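Local coordinates for protein beta-N-acetylhexosaminidase (Arthrobacter aurescens, PDB 3RCN) that probably hydrolyses terminal non-reducing N-acetyl-D-hexosamine residues from N-acetyl-beta-D-hexosaminides, as a member of glycosyl hydrolase family 20, at residues A[22-27]-A[82-87]; A[39-44]-A[96-101]; A[300-305]-A[353-358]; A[326-331]-A[341-346]; A[504-507]-A[512-515]. All coordinates share one frame; numbering follows the deposited sequence.

How the contacts relate
Contacts 1 and 2 come first along the chain, with alternating segments, in the N-terminal alpha-beta domain. Contact 1 is at the sheet; contact 2 joins helices 39-53 and 95-109. Their centres are about 18 Å apart, and Leu-82 packs on Gly-101 between them. Contacts 3 and 4 share helix 342-357 of the catalytic domain, and contact 4 is nested inside the loop that contact 3 closes. Contact 5 comes last, between the end of helix 491-508 and the loop after it, its centre about 25 Å from that of contact 2; both touch the second subunit. Contacts 1 and 2 thus sample the N-terminal domain, and contacts 3 and 4 the outer helices of the barrel. Contacts 1 and 4 are farthest apart, centres about 66 Å.

Contact 1. Residues A[22-27]-A[82-87]; sequences GELELD and LEVSDA
Val-84 meets Leu-24 at the end of strand 80-84. Its CG1 lies 4.3 Å from Leu-24 CB, a loose apolar touch. The chain then leaves the strand. Ser-85 turns its own side chain away and offers its carbonyl instead. Ser-85 O sits 3.5 Å from Leu-24 CD1, and CD2 of the same leucine is equally near. The fork of the leucine thus straddles this oxygen, a van der Waals contact without a hydrogen bond. The two strands are not neighbours in the mixed sheet of the N-terminal domain. Strand 125-134 runs between them and pairs its backbone with both. Leu-24 packs on Val-127 of that strand and also touches the turn that links strands 80-84 and 88-92. Asp-86 also contributes only backbone, its O lying 3.7 Å from Leu-24 CD1. A chi1 of 171° sets Leu-24 CG opposite its backbone N and carries both methyls to the turn. If an alanine stood at Leu-24, both methyls would be gone and the turn at Ser-85 to Ala-87 would probably lose its apolar cover on this side. At Ala-87 the backbone again does the touching, with its C 3.9 Å from Leu-24 CD2.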
# COMPACT_ATOMS: atom_id res chain seq x y z
N GLY A 22 19.81 -13.84 30.04
CA GLY A 22 19.15 -12.57 30.26
C GLY A 22 18.76 -11.77 29.03
O GLY A 22 18.70 -12.29 27.91
N GLU A 23 18.49 -10.49 29.28
CA GLU A 23 17.97 -9.55 28.30
C GLU A 23 18.67 -8.21 28.48
O GLU A 23 18.80 -7.72 29.60
CB GLU A 23 16.47 -9.35 28.52
CG GLU A 23 15.62 -10.61 28.43
CD GLU A 23 14.85 -10.73 27.11
OE1 GLU A 23 14.67 -9.70 26.43
OE2 GLU A 23 14.43 -11.85 26.75
N LEU A 24 19.14 -7.62 27.38
CA LEU A 24 19.63 -6.25 27.43
C LEU A 24 18.47 -5.33 27.12
O LEU A 24 17.75 -5.54 26.14
CB LEU A 24 20.74 -6.03 26.40
CG LEU A 24 21.16 -4.57 26.23
CD1 LEU A 24 22.01 -4.12 27.40
CD2 LEU A 24 21.94 -4.41 24.94
N GLU A 25 18.27 -4.32 27.97
CA GLU A 25 17.15 -3.40 27.80
C GLU A 25 17.58 -2.16 27.05
O GLU A 25 18.59 -1.53 27.38
CB GLU A 25 16.57 -2.99 29.16
CG GLU A 25 15.29 -3.71 29.54
CD GLU A 25 15.49 -4.62 30.74
OE1 GLU A 25 15.36 -5.86 30.57
OE2 GLU A 25 15.77 -4.11 31.84
N LEU A 26 16.80 -1.80 26.03
CA LEU A 26 17.04 -0.60 25.26
C LEU A 26 16.01 0.45 25.63
O LEU A 26 14.82 0.21 25.53
CB LEU A 26 16.91 -0.89 23.77
CG LEU A 26 17.68 -2.07 23.19
CD1 LEU A 26 17.33 -2.18 21.73
CD2 LEU A 26 19.18 -1.90 23.38
N ASP A 27 16.50 1.61 26.06
CA ASP A 27 15.64 2.73 26.39
C ASP A 27 15.56 3.71 25.22
O ASP A 27 16.14 3.49 24.17
CB ASP A 27 16.17 3.43 27.64
CG ASP A 27 17.65 3.69 27.57
OD1 ASP A 27 18.06 4.51 26.72
OD2 ASP A 27 18.40 3.08 28.36
N LEU A 82 26.34 -11.14 14.98
CA LEU A 82 25.53 -10.31 15.89
C LEU A 82 25.71 -10.69 17.35
O LEU A 82 25.51 -11.83 17.77
CB LEU A 82 24.05 -10.34 15.48
CG LEU A 82 22.98 -9.89 16.49
CD1 LEU A 82 23.36 -8.61 17.18
CD2 LEU A 82 21.66 -9.73 15.78
N GLU A 83 26.10 -9.70 18.14
CA GLU A 83 26.50 -9.94 19.52
C GLU A 83 25.72 -9.06 20.49
O GLU A 83 25.67 -7.84 20.34
CB GLU A 83 28.00 -9.68 19.66
CG GLU A 83 28.55 -10.00 21.02
CD GLU A 83 28.36 -11.46 21.39
OE1 GLU A 83 28.48 -12.32 20.48
OE2 GLU A 83 28.09 -11.73 22.58
N VAL A 84 25.11 -9.70 21.50
CA VAL A 84 24.34 -9.00 22.52
C VAL A 84 24.97 -9.12 23.92
O VAL A 84 25.15 -10.21 24.46
CB VAL A 84 22.88 -9.48 22.54
CG1 VAL A 84 21.96 -8.40 23.08
CG2 VAL A 84 22.46 -9.87 21.13
N SER A 85 25.22 -7.96 24.52
CA SER A 85 26.24 -7.70 25.54
C SER A 85 25.72 -6.51 26.32
O SER A 85 24.51 -6.30 26.40
CB SER A 85 27.59 -7.36 24.93
OG SER A 85 28.22 -8.51 24.43
N ASP A 86 26.62 -5.82 27.02
CA ASP A 86 26.32 -4.46 27.47
C ASP A 86 25.80 -3.57 26.30
O ASP A 86 25.18 -2.52 26.53
CB ASP A 86 27.56 -3.83 28.12
CG ASP A 86 28.69 -3.57 27.11
OD1 ASP A 86 29.29 -4.55 26.62
OD2 ASP A 86 28.98 -2.39 26.83
N ALA A 87 26.09 -3.97 25.06
CA ALA A 87 25.55 -3.31 23.86
C ALA A 87 25.16 -4.30 22.75
O ALA A 87 25.46 -5.50 22.83
CB ALA A 87 26.53 -2.28 23.32

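Contact 2. Residues A[39-44]-A[96-101]; sequences RGPRRW and AGAFYG. With SO4 (sulfate ion), chain I.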
# COMPACT_ATOMS: atom_id res chain seq x y z
N ARG A 39 27.16 3.30 7.15
CA ARG A 39 26.25 4.42 7.41
C ARG A 39 24.94 4.23 6.68
O ARG A 39 23.88 4.66 7.14
CB ARG A 39 26.88 5.75 7.01
CG ARG A 39 28.25 6.00 7.60
CD ARG A 39 28.17 6.87 8.83
NE ARG A 39 29.35 6.78 9.69
CZ ARG A 39 30.51 7.39 9.45
NH1 ARG A 39 30.67 8.13 8.36
NH2 ARG A 39 31.52 7.24 10.30
N GLY A 40 24.99 3.56 5.53
CA GLY A 40 23.78 3.27 4.77
C GLY A 40 22.79 2.45 5.59
O GLY A 40 21.65 2.88 5.81
N PRO A 41 23.22 1.28 6.07
CA PRO A 41 22.36 0.47 6.93
C PRO A 41 21.97 1.18 8.24
O PRO A 41 20.87 0.91 8.75
CB PRO A 41 23.21 -0.76 7.21
CG PRO A 41 24.04 -0.90 5.97
CD PRO A 41 24.38 0.51 5.58
N ARG A 42 22.83 2.04 8.78
CA ARG A 42 22.48 2.77 9.99
C ARG A 42 21.23 3.63 9.74
O ARG A 42 20.33 3.68 10.57
CB ARG A 42 23.64 3.65 10.47
CG ARG A 42 23.29 4.50 11.70
CD ARG A 42 23.86 5.89 11.59
NE ARG A 42 25.04 6.09 12.43
CZ ARG A 42 26.03 6.93 12.14
NH1 ARG A 42 26.00 7.65 11.03
NH2 ARG A 42 27.07 7.04 12.97
N ARG A 43 21.19 4.29 8.58
CA ARG A 43 20.05 5.11 8.20
C ARG A 43 18.76 4.29 8.13
O ARG A 43 17.72 4.70 8.65
CB ARG A 43 20.30 5.84 6.88
CG ARG A 43 21.37 6.92 6.98
CD ARG A 43 21.52 7.71 5.68
NE ARG A 43 22.13 6.91 4.62
CZ ARG A 43 23.41 6.98 4.28
NH1 ARG A 43 24.22 7.83 4.90
NH2 ARG A 43 23.87 6.21 3.32
N TRP A 44 18.83 3.12 7.49
CA TRP A 44 17.64 2.29 7.36
C TRP A 44 17.11 1.84 8.72
O TRP A 44 15.90 1.89 8.96
CB TRP A 44 17.89 1.07 6.48
CG TRP A 44 16.70 0.21 6.44
CD1 TRP A 44 15.63 0.33 5.62
CD2 TRP A 44 16.42 -0.88 7.32
NE1 TRP A 44 14.70 -0.64 5.91
CE2 TRP A 44 15.16 -1.39 6.96
CE3 TRP A 44 17.12 -1.48 8.37
CZ2 TRP A 44 14.58 -2.47 7.61
CZ3 TRP A 44 16.54 -2.55 9.02
CH2 TRP A 44 15.29 -3.04 8.64
N ALA A 96 25.47 -4.64 2.88
CA ALA A 96 24.45 -5.67 2.82
C ALA A 96 24.49 -6.58 4.04
O ALA A 96 23.45 -6.97 4.56
CB ALA A 96 24.58 -6.49 1.55
N GLY A 97 25.69 -6.91 4.51
CA GLY A 97 25.83 -7.75 5.68
C GLY A 97 25.23 -7.09 6.91
O GLY A 97 24.47 -7.71 7.66
N ALA A 98 25.59 -5.83 7.11
CA ALA A 98 25.09 -5.04 8.23
C ALA A 98 23.57 -4.94 8.14
O ALA A 98 22.88 -4.96 9.15
CB ALA A 98 25.72 -3.66 8.22
N PHE A 99 23.06 -4.82 6.92
CA PHE A 99 21.63 -4.72 6.71
C PHE A 99 20.96 -5.99 7.22
O PHE A 99 19.99 -5.92 7.97
CB PHE A 99 21.32 -4.51 5.22
CG PHE A 99 19.86 -4.42 4.92
CD1 PHE A 99 19.15 -3.25 5.16
CD2 PHE A 99 19.18 -5.52 4.40
CE1 PHE A 99 17.78 -3.17 4.88
CE2 PHE A 99 17.81 -5.45 4.13
CZ PHE A 99 17.12 -4.27 4.36
N TYR A 100 21.48 -7.15 6.82
CA TYR A 100 20.88 -8.41 7.22
C TYR A 100 20.97 -8.62 8.74
O TYR A 100 20.07 -9.18 9.35
CB TYR A 100 21.48 -9.58 6.43
CG TYR A 100 21.17 -9.47 4.95
CD1 TYR A 100 19.92 -9.04 4.52
CD2 TYR A 100 22.14 -9.74 3.99
CE1 TYR A 100 19.61 -8.91 3.16
CE2 TYR A 100 21.85 -9.60 2.61
CZ TYR A 100 20.58 -9.18 2.22
OH TYR A 100 20.28 -9.05 0.89
N GLY A 101 22.05 -8.13 9.34
CA GLY A 101 22.18 -8.19 10.78
C GLY A 101 21.05 -7.41 11.44
O GLY A 101 20.42 -7.90 12.36
S SO4 I . 27.66 8.26 4.01
O1 SO4 I . 27.01 9.47 3.50
O2 SO4 I . 27.50 8.18 5.46
O3 SO4 I . 27.08 7.08 3.37
O4 SO4 I . 29.09 8.31 3.69
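Trp-44 and Phe-99 meet edge-to-face where two helices of the N-terminal alpha-beta domain pack together. Helices 39-53 and 95-109 run in nearly the same direction here; the short segments cross at -27° with their axes 8.6 Å apart. Phe-99 directs its edge at one face of the indole. Its CE1 stands over the middle of that face, 3.6 Å from Trp-44 CD2. The ring planes are inclined at 60°, so the stack is tilted from a strict T. Both side chains hold CG anti to the backbone N, and this brings the two rings together between the helices. The pair also faces helix 154-166 of the catalytic domain, where Trp-44 touches Glu-162 and Phe-99 touches Ala-165. One turn before Trp-44, the ring of Pro-41 lies against the start of the other helix. Its CB is 4.1 Å from Phe-99 N. Arg-43 is on a different side of its helix. There NH1 forms a salt bridge with Asp-56 of the second subunit. The guanidinium also meets a sulfate, probably from the crystallisation liquor, at its edge, through weak hydrogen bonds; NH2 to O3 is one of them, at 3.3 Å. Pro-41 CG comes nearest to the other segment, 3.9 Å from Ala-98 CB.

Contact 3. Residues A[300-305]-A[353-358]; sequences EVVEIF and LHLKHH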
# COMPACT_ATOMS: atom_id res chain seq x y z
N GLU A 300 16.57 3.39 -22.78
CA GLU A 300 15.94 4.01 -21.62
C GLU A 300 15.96 3.08 -20.41
O GLU A 300 16.25 3.53 -19.30
CB GLU A 300 14.53 4.52 -21.94
CG GLU A 300 14.58 5.60 -23.02
CD GLU A 300 13.28 6.34 -23.21
OE1 GLU A 300 12.58 6.60 -22.20
OE2 GLU A 300 12.95 6.66 -24.38
N VAL A 301 15.71 1.80 -20.62
CA VAL A 301 15.75 0.84 -19.52
C VAL A 301 17.07 0.95 -18.78
O VAL A 301 17.12 0.99 -17.55
CB VAL A 301 15.63 -0.60 -20.01
CG1 VAL A 301 15.97 -1.58 -18.88
CG2 VAL A 301 14.26 -0.86 -20.58
N VAL A 302 18.15 1.01 -19.54
CA VAL A 302 19.49 0.93 -18.98
C VAL A 302 19.85 2.20 -18.21
O VAL A 302 20.67 2.17 -17.28
CB VAL A 302 20.51 0.57 -20.09
CG1 VAL A 302 21.68 1.55 -20.14
CG2 VAL A 302 20.96 -0.85 -19.90
N GLU A 303 19.21 3.30 -18.58
CA GLU A 303 19.31 4.56 -17.84
C GLU A 303 18.61 4.48 -16.46
O GLU A 303 19.11 5.01 -15.46
CB GLU A 303 18.73 5.70 -18.68
CG GLU A 303 18.95 7.08 -18.11
CD GLU A 303 20.43 7.40 -17.95
OE1 GLU A 303 21.23 6.95 -18.81
OE2 GLU A 303 20.80 8.10 -16.97
N ILE A 304 17.45 3.83 -16.42
CA ILE A 304 16.67 3.67 -15.19
C ILE A 304 17.19 2.61 -14.21
O ILE A 304 17.33 2.87 -13.02
CB ILE A 304 15.20 3.34 -15.52
CG1 ILE A 304 14.61 4.35 -16.51
CG2 ILE A 304 14.39 3.23 -14.25
CD1 ILE A 304 14.79 5.79 -16.09
N PHE A 305 17.46 1.41 -14.74
CA PHE A 305 17.90 0.25 -13.95
C PHE A 305 19.40 0.02 -14.07
O PHE A 305 19.89 -0.37 -15.14
CB PHE A 305 17.19 -1.03 -14.43
CG PHE A 305 15.70 -0.96 -14.38
CD1 PHE A 305 14.98 -0.41 -15.43
CD2 PHE A 305 15.01 -1.44 -13.28
CE1 PHE A 305 13.60 -0.33 -15.37
CE2 PHE A 305 13.63 -1.37 -13.21
CZ PHE A 305 12.91 -0.82 -14.25
N LEU A 353 23.65 -8.25 -27.77
CA LEU A 353 24.83 -7.52 -28.22
C LEU A 353 24.70 -6.04 -27.84
O LEU A 353 25.66 -5.41 -27.41
CB LEU A 353 25.00 -7.65 -29.73
CG LEU A 353 26.22 -8.37 -30.31
CD1 LEU A 353 26.61 -9.57 -29.47
CD2 LEU A 353 25.96 -8.78 -31.75
N HIS A 354 23.50 -5.48 -28.01
CA HIS A 354 23.28 -4.07 -27.72
C HIS A 354 23.44 -3.82 -26.22
O HIS A 354 24.04 -2.83 -25.80
CB HIS A 354 21.90 -3.63 -28.22
CG HIS A 354 21.59 -2.20 -27.95
ND1 HIS A 354 22.29 -1.16 -28.52
CD2 HIS A 354 20.66 -1.62 -27.15
CE1 HIS A 354 21.80 -0.01 -28.10
NE2 HIS A 354 20.81 -0.26 -27.26
N LEU A 355 22.92 -4.73 -25.41
CA LEU A 355 23.13 -4.68 -23.98
C LEU A 355 24.61 -4.74 -23.64
O LEU A 355 25.08 -4.03 -22.74
CB LEU A 355 22.38 -5.82 -23.29
CG LEU A 355 20.86 -5.68 -23.28
CD1 LEU A 355 20.19 -6.86 -22.57
CD2 LEU A 355 20.44 -4.35 -22.64
N LYS A 356 25.35 -5.59 -24.36
CA LYS A 356 26.77 -5.78 -24.10
C LYS A 356 27.51 -4.47 -24.36
O LYS A 356 28.44 -4.11 -23.63
CB LYS A 356 27.34 -6.91 -24.97
CG LYS A 356 28.78 -7.30 -24.67
CD LYS A 356 29.78 -6.35 -25.35
CE LYS A 356 31.21 -6.87 -25.31
NZ LYS A 356 31.39 -8.02 -26.25
N HIS A 357 27.07 -3.76 -25.39
CA HIS A 357 27.61 -2.45 -25.72
C HIS A 357 27.48 -1.53 -24.49
O HIS A 357 28.38 -0.74 -24.21
CB HIS A 357 26.87 -1.90 -26.94
CG HIS A 357 27.10 -0.45 -27.21
ND1 HIS A 357 28.20 0.02 -27.89
CD2 HIS A 357 26.35 0.64 -26.91
CE1 HIS A 357 28.13 1.34 -27.99
NE2 HIS A 357 27.01 1.74 -27.41
N HIS A 358 26.37 -1.67 -23.76
CA HIS A 358 26.10 -0.89 -22.54
C HIS A 358 26.68 -1.50 -21.28
O HIS A 358 26.45 -0.99 -20.19
CB HIS A 358 24.60 -0.72 -22.32
CG HIS A 358 23.97 0.33 -23.17
ND1 HIS A 358 24.16 1.67 -22.94
CD2 HIS A 358 23.15 0.23 -24.24
CE1 HIS A 358 23.48 2.36 -23.84
NE2 HIS A 358 22.85 1.51 -24.63
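Val-302 and His-358 make the main contact, a CH-pi interaction. Val-302 CG1 lies over one face of the imidazole, 4.1 Å from the ring centroid and 26° off the normal. It is displaced toward the rim on the ND1 side, and ND1 is its nearest ring atom at 3.7 Å. His-357 CD2 lies over the opposite face, also toward the rim, so the ring is flanked on both sides. Apolar packing adds little. The other methyl, Val-302 CG2, reaches Leu-355 CD2 at 4.5 Å, and both residues also rest on Ile-310 of strand 309-313.

Hydrogen bonds do not join the two segments directly, but they fix the imidazole. His-358 NE2 is bonded to Asp-299 OD1, on the same helix as Val-302. His-354 NE2 is bonded to that same oxygen and lies in plane at the edge of the His-358 ring. With His-358 CG opposite its carbonyl carbon (chi1 -79°), the ring swings out from its helix toward helix 288-304, and His-358 CD2 comes over a face of His-354. The carboxylate would probably favour an N-H at each NE2 and could stabilise a positive charge on one ring. Beyond the contact, Arg-360 bonds to Phe-305 O. The arrangement is that of two successive outer helices of a TIM barrel, 288-304 and 342-357, packed side by side at their C-terminal ends over the intervening strand 309-313.

Contact 4. Residues A[326-331]-A[341-346]; sequences AQAQAK and SGLHSW. With SO4 (sulfate ion), chain C; SO4 (sulfate ion), chain D.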
# COMPACT_ATOMS: atom_id res chain seq x y z
N ALA A 326 6.15 -14.11 -45.47
CA ALA A 326 7.05 -13.80 -46.58
C ALA A 326 8.26 -12.99 -46.09
O ALA A 326 9.37 -13.17 -46.58
CB ALA A 326 6.33 -13.07 -47.70
N GLN A 327 8.04 -12.11 -45.11
CA GLN A 327 9.13 -11.27 -44.60
C GLN A 327 10.14 -12.08 -43.79
O GLN A 327 11.34 -11.85 -43.85
CB GLN A 327 8.59 -10.13 -43.74
CG GLN A 327 9.67 -9.18 -43.18
CD GLN A 327 10.32 -9.67 -41.88
OE1 GLN A 327 9.78 -10.55 -41.19
NE2 GLN A 327 11.49 -9.12 -41.56
N ALA A 328 9.63 -13.01 -43.00
CA ALA A 328 10.47 -13.82 -42.14
C ALA A 328 11.33 -14.74 -43.02
O ALA A 328 12.54 -14.89 -42.79
CB ALA A 328 9.60 -14.63 -41.18
N GLN A 329 10.71 -15.34 -44.02
CA GLN A 329 11.41 -16.17 -44.98
C GLN A 329 12.54 -15.40 -45.65
O GLN A 329 13.69 -15.83 -45.63
CB GLN A 329 10.44 -16.71 -46.02
CG GLN A 329 9.34 -17.58 -45.41
CD GLN A 329 9.86 -18.89 -44.82
OE1 GLN A 329 11.04 -19.23 -44.98
NE2 GLN A 329 8.99 -19.63 -44.14
N ALA A 330 12.21 -14.24 -46.22
CA ALA A 330 13.23 -13.37 -46.81
C ALA A 330 14.39 -13.11 -45.85
O ALA A 330 15.56 -13.23 -46.23
CB ALA A 330 12.60 -12.05 -47.27
N LYS A 331 14.07 -12.77 -44.60
CA LYS A 331 15.07 -12.44 -43.59
C LYS A 331 16.03 -13.59 -43.28
O LYS A 331 17.24 -13.40 -43.14
CB LYS A 331 14.40 -11.99 -42.29
CG LYS A 331 15.36 -11.29 -41.35
CD LYS A 331 15.90 -10.05 -42.02
CE LYS A 331 16.92 -9.35 -41.16
NZ LYS A 331 17.40 -8.15 -41.89
N SER A 341 12.90 -20.49 -37.85
CA SER A 341 12.97 -20.56 -36.40
C SER A 341 14.31 -20.08 -35.82
O SER A 341 14.46 -19.94 -34.60
CB SER A 341 12.71 -22.00 -35.95
OG SER A 341 13.88 -22.78 -36.04
N GLY A 342 15.28 -19.82 -36.67
CA GLY A 342 16.58 -19.36 -36.21
C GLY A 342 16.55 -17.88 -35.93
O GLY A 342 17.46 -17.34 -35.30
N LEU A 343 15.50 -17.22 -36.39
CA LEU A 343 15.35 -15.79 -36.22
C LEU A 343 15.18 -15.44 -34.74
O LEU A 343 15.54 -14.35 -34.28
CB LEU A 343 14.12 -15.32 -37.00
CG LEU A 343 14.21 -15.20 -38.51
CD1 LEU A 343 12.82 -15.10 -39.10
CD2 LEU A 343 15.04 -13.98 -38.87
N HIS A 344 14.62 -16.38 -33.99
CA HIS A 344 14.46 -16.23 -32.56
C HIS A 344 15.82 -16.03 -31.89
O HIS A 344 16.05 -15.04 -31.18
CB HIS A 344 13.76 -17.47 -32.00
CG HIS A 344 13.48 -17.40 -30.53
ND1 HIS A 344 14.29 -16.71 -29.66
CD2 HIS A 344 12.48 -17.92 -29.79
CE1 HIS A 344 13.80 -16.81 -28.43
NE2 HIS A 344 12.71 -17.55 -28.49
N SER A 345 16.73 -16.97 -32.14
CA SER A 345 18.06 -16.90 -31.57
C SER A 345 18.75 -15.63 -32.04
O SER A 345 19.43 -14.95 -31.27
CB SER A 345 18.86 -18.12 -31.98
OG SER A 345 20.12 -18.12 -31.34
N TRP A 346 18.56 -15.31 -33.31
CA TRP A 346 19.21 -14.16 -33.91
C TRP A 346 18.74 -12.84 -33.28
O TRP A 346 19.56 -11.96 -32.97
CB TRP A 346 18.96 -14.14 -35.42
CG TRP A 346 19.52 -12.93 -36.06
CD1 TRP A 346 20.83 -12.71 -36.38
CD2 TRP A 346 18.80 -11.75 -36.47
NE1 TRP A 346 20.97 -11.47 -36.96
CE2 TRP A 346 19.75 -10.86 -37.03
CE3 TRP A 346 17.46 -11.37 -36.42
CZ2 TRP A 346 19.39 -9.61 -37.53
CZ3 TRP A 346 17.10 -10.12 -36.93
CH2 TRP A 346 18.07 -9.26 -37.47
S SO4 C . 14.32 -6.24 -42.81
O1 SO4 C . 13.57 -4.98 -42.91
O2 SO4 C . 14.83 -6.41 -41.45
O3 SO4 C . 13.44 -7.37 -43.13
O4 SO4 C . 15.44 -6.20 -43.74
S SO4 D . 10.10 -23.17 -42.49
O1 SO4 D . 8.89 -22.60 -43.07
O2 SO4 D . 9.87 -23.55 -41.09
O3 SO4 D . 10.47 -24.37 -43.24
O4 SO4 D . 11.19 -22.20 -42.54
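The indole of Trp-346 meets Lys-331 at its outer corner. Lys-331 CE approaches CH2 of the ring obliquely, 3.9 Å away, and the lysine chain crosses the indole at about a right angle. The setting is an excursion of the TIM barrel. In the sequence, helix 326-335 comes between strand 309-313 and the outer helix 342-357, and the short segments cross at 70° with axes 11.3 Å apart. Trp-346 also packs on Leu-291 and Leu-335. The amide of Gln-327 is another flat group; its NE2 bonds to Val-286 O and to O3 of a sulfate, at 3.1 Å from the latter. The amide of Gln-329 bonds a second sulfate through NE2.

Leu-343 of helix 342-357 reaches across to helix 326-335 with both methyls. Its CD2 touches Lys-331 CG at 3.7 Å, so the lysine's aliphatic part serves as an apolar surface. The bend at chi2 (62°) then takes the lysine past the tryptophan to charged partners. Lys-331 NZ forms salt bridges with Glu-334 and Glu-288. It also bonds to O2 of the first sulfate, at 3.1 Å; the ion is probably from the crystallisation liquor. The other leucine branch turns to Ala-328: Leu-343 CD1 is 3.9 Å from Ala-328 CB and 3.7 Å from Ala-328 O.

Contact 5. Residues A[504-507]-A[512-515]; sequences ARLE and EYRP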
# COMPACT_ATOMS: atom_id res chain seq x y z
N ALA A 504 3.23 -13.97 13.02
CA ALA A 504 2.95 -12.71 13.71
C ALA A 504 3.72 -11.56 13.08
O ALA A 504 3.24 -10.43 13.06
CB ALA A 504 3.29 -12.82 15.19
N ARG A 505 4.92 -11.86 12.57
CA ARG A 505 5.73 -10.86 11.86
C ARG A 505 5.09 -10.48 10.52
O ARG A 505 5.05 -9.29 10.17
CB ARG A 505 7.14 -11.38 11.61
CG ARG A 505 7.98 -11.56 12.85
CD ARG A 505 9.35 -12.15 12.49
NE ARG A 505 9.98 -12.80 13.63
CZ ARG A 505 10.38 -14.06 13.64
NH1 ARG A 505 10.24 -14.82 12.56
NH2 ARG A 505 10.93 -14.57 14.73
N LEU A 506 4.59 -11.47 9.79
CA LEU A 506 3.87 -11.20 8.55
C LEU A 506 2.61 -10.36 8.81
O LEU A 506 2.28 -9.45 8.04
CB LEU A 506 3.49 -12.50 7.84
CG LEU A 506 4.63 -13.41 7.38
CD1 LEU A 506 4.06 -14.61 6.67
CD2 LEU A 506 5.62 -12.69 6.48
N GLU A 507 1.90 -10.66 9.89
CA GLU A 507 0.73 -9.88 10.25
C GLU A 507 1.14 -8.44 10.52
O GLU A 507 0.46 -7.51 10.11
CB GLU A 507 0.00 -10.46 11.45
CG GLU A 507 -0.79 -11.73 11.15
CD GLU A 507 -1.36 -12.39 12.40
OE1 GLU A 507 -1.79 -11.66 13.34
OE2 GLU A 507 -1.38 -13.64 12.45
N GLU A 512 -1.38 -10.42 4.16
CA GLU A 512 -2.43 -11.40 4.37
C GLU A 512 -2.06 -12.67 3.63
O GLU A 512 -2.22 -12.75 2.42
CB GLU A 512 -3.78 -10.90 3.81
CG GLU A 512 -4.12 -9.43 4.11
CD GLU A 512 -5.55 -9.03 3.66
OE1 GLU A 512 -5.69 -7.98 3.00
OE2 GLU A 512 -6.52 -9.76 3.99
N TYR A 513 -1.66 -13.69 4.37
CA TYR A 513 -1.16 -14.93 3.80
C TYR A 513 -2.25 -16.00 3.76
O TYR A 513 -3.35 -15.76 4.24
CB TYR A 513 0.01 -15.42 4.65
CG TYR A 513 -0.33 -15.50 6.12
CD1 TYR A 513 -0.06 -14.43 6.98
CD2 TYR A 513 -0.91 -16.64 6.65
CE1 TYR A 513 -0.37 -14.49 8.32
CE2 TYR A 513 -1.23 -16.72 7.99
CZ TYR A 513 -0.96 -15.65 8.82
OH TYR A 513 -1.27 -15.74 10.16
N ARG A 514 -1.94 -17.17 3.20
CA ARG A 514 -2.87 -18.29 3.31
C ARG A 514 -2.69 -18.90 4.68
O ARG A 514 -1.60 -19.33 5.02
CB ARG A 514 -2.61 -19.38 2.26
CG ARG A 514 -3.82 -20.33 2.08
CD ARG A 514 -3.53 -21.56 1.22
NE ARG A 514 -2.98 -22.64 2.03
CZ ARG A 514 -3.58 -23.81 2.24
NH1 ARG A 514 -4.75 -24.09 1.69
NH2 ARG A 514 -2.98 -24.72 3.00
N PRO A 515 -3.77 -18.92 5.49
CA PRO A 515 -3.65 -19.58 6.79
C PRO A 515 -3.33 -21.06 6.58
O PRO A 515 -3.75 -21.64 5.58
CB PRO A 515 -5.04 -19.41 7.40
CG PRO A 515 -5.60 -18.20 6.72
CD PRO A 515 -5.09 -18.31 5.30
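Tyr-513 reaches back from the loop after helix 491-508 and lays its side chain against Leu-506 and Glu-507 of that helix. CB points toward the helix. A chi1 of 52° places CG between the backbone N and the carbonyl carbon, and the ring extends along the helix surface. Further out, CD1 meets Leu-506 on two atoms: Tyr-513 CD1 is 4.1 Å from both CB and CD1 of the leucine. The leucine comes at the ring obliquely and continues inward to Met-166 and His-167. Next along the same edge, Tyr-513 CE1 lies 4.0 Å from Glu-507 CG, which sits near the ring plane. The glutamate chain is extended beyond CG and runs on past this edge toward the phenol. At the tip, Tyr-513 OH is 3.1 Å from Glu-507 OE2, a polar contact at hydrogen-bonding distance. The carboxylate and ring planes are 25° apart.

The loop is held on both flanks of the tyrosine. Glu-512 forms a salt bridge with Arg-465, and Arg-514 forms one with Glu-418. A phenylalanine in place of Tyr-513 would keep the touch on Leu-506 but would probably deprive Glu-507 OE2 of its phenol neighbour and let that carboxylate turn more freely. The chemistry is therefore graded along one ring edge. The ring is apolar against buried Leu-506, and its hydroxyl lies beside the carboxylate of exposed Glu-507, consistent with a side chain at the boundary between interior and solvent.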